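Lectin CEL-IV, C-type (Cucumaria echinata, PDB 3ALU) binds galactose-containing sugars such as raffinose in a calcium-dependent way, as a tetrameric C-type lectin carrying the EPN carbohydrate-recognition motif. Local coordinates at the interface of chains A and B. Residues are numbered along the deposited sequence; one frame, centred on the assembly and turned at random. Chains: chain A/B, Lectin CEL-IV, C-type.

The interface of chains A and B. Residues chain A 6, 16, 37-38, 149; chain B 154, 156.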
loop_
_atom_site.group_PDB
_atom_site.type_symbol
_atom_site.label_atom_id
_atom_site.label_comp_id
_atom_site.label_asym_id
_atom_site.label_seq_id
_atom_site.Cartn_x
_atom_site.Cartn_y
_atom_site.Cartn_z
ATOM N N PRO A 6 8.946 -0.683 3.532
ATOM C CA PRO A 6 9.635 0.519 3.991
ATOM C C PRO A 6 10.784 0.943 3.065
ATOM O O PRO A 6 11.213 0.173 2.204
ATOM C CB PRO A 6 10.184 0.118 5.361
ATOM C CG PRO A 6 9.565 -1.208 5.703
ATOM C CD PRO A 6 9.132 -1.835 4.431
ATOM N N CYS A 16 8.443 -8.284 1.719
ATOM C CA CYS A 16 9.413 -7.224 1.554
ATOM C C CYS A 16 10.814 -7.782 1.807
ATOM O O CYS A 16 11.034 -8.505 2.811
ATOM C CB CYS A 16 9.176 -6.095 2.564
ATOM S SG CYS A 16 7.576 -5.285 2.299
ATOM N N GLY A 37 11.604 -6.064 13.116
ATOM C CA GLY A 37 10.455 -6.637 13.806
ATOM C C GLY A 37 9.114 -6.164 13.282
ATOM O O GLY A 37 9.017 -5.244 12.446
ATOM N N LEU A 38 8.076 -6.820 13.786
ATOM C CA LEU A 38 6.698 -6.391 13.604
ATOM C C LEU A 38 6.118 -6.265 14.997
ATOM O O LEU A 38 6.160 -7.210 15.804
ATOM C CB LEU A 38 5.949 -7.428 12.788
ATOM C CG LEU A 38 4.714 -7.170 11.929
ATOM C CD1 LEU A 38 3.496 -7.957 12.373
ATOM C CD2 LEU A 38 4.414 -5.749 11.552
ATOM N N LEU A 149 11.097 -9.042 5.739
ATOM C CA LEU A 149 10.366 -8.570 6.912
ATOM C C LEU A 149 9.305 -9.601 7.254
ATOM O O LEU A 149 8.954 -10.417 6.415
ATOM C CB LEU A 149 9.742 -7.193 6.606
ATOM C CG LEU A 149 10.806 -6.092 6.449
ATOM C CD1 LEU A 149 10.138 -4.780 6.042
ATOM C CD2 LEU A 149 11.582 -5.858 7.757
ATOM N N TYR B 154 6.225 -2.057 11.380
ATOM C CA TYR B 154 7.603 -2.559 11.424
ATOM C C TYR B 154 8.511 -1.775 12.352
ATOM O O TYR B 154 8.420 -0.538 12.472
ATOM C CB TYR B 154 8.211 -2.576 10.025
ATOM C CG TYR B 154 7.502 -3.418 9.001
ATOM C CD1 TYR B 154 7.365 -4.789 9.169
ATOM C CD2 TYR B 154 6.997 -2.846 7.835
ATOM C CE1 TYR B 154 6.723 -5.568 8.227
ATOM C CE2 TYR B 154 6.365 -3.617 6.873
ATOM C CZ TYR B 154 6.224 -4.969 7.077
ATOM O OH TYR B 154 5.622 -5.734 6.125
ATOM N N LEU B 156 12.385 -1.022 12.724
ATOM C CA LEU B 156 13.512 -1.160 11.809
ATOM C C LEU B 156 14.841 -0.761 12.441
ATOM O O LEU B 156 15.547 0.120 11.937
ATOM C CB LEU B 156 13.242 -0.407 10.492
ATOM C CG LEU B 156 12.008 -0.927 9.737
ATOM C CD1 LEU B 156 11.758 -0.103 8.492
ATOM C CD2 LEU B 156 12.173 -2.403 9.366
#
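Strand 152-156 near the C-terminus of chain B lies antiparallel to strand 36-40 of chain A, with A:Leu38 and B:Tyr154 paired as a beta bridge, and its side chains reach on to the loop residues A:Pro6 and A:Leu149 and to the start of strand 15-21. B:Tyr154 buries 49 Å² against chain A. Its CG is anti to its own carbonyl carbon (chi1 -59°), and from there the ring points into chain A. One face takes A:Leu149, whose methyl CD1 stands 3.9 Å from the centroid of the B:Tyr154 ring in a CH-pi contact. The CB of A:Leu149 covers the same face further out, past the CE1 side, 3.8 Å from B:Tyr154 CE1. On that face too, beyond the CD2/CE2 side, A:Pro6 crosses at about a right angle with its CG 3.7 Å from B:Tyr154 CD2. A:Leu38 comes under the other face, its methyl CD2 off-centre and 3.9 Å from B:Tyr154 CD1, so the ring lies between two leucines. The carbonyl O of A:Gly37 sits in the ring plane, at the edge, 3.7 Å from B:Tyr154 CD1. The phenol tip reaches towards A:Cys16, half of the A:Cys5-A:Cys16 disulfide, but B:Tyr154 OH and A:Cys16 SG remain 4.3 Å apart.

Two residues further along, B:Leu156 splits its methyls between neighbours: CD1 packs 3.5 Å from A:Pro6 CB, while CD2 meets A:Leu149 at its CD2, 3.9 Å away. The aromatic ring is thus held by carbon packing, with no polar bond joining the chains among these residues. The two-fold axis repeats the patch with the chains exchanged, so each subunit both inserts a tyrosine and receives one. The strand register brings A:Cys41 opposite B:Cys151, partners in an interchain disulfide; the apolar packing probably supports that link and helps hold two subunits together within the CEL-IV tetramer.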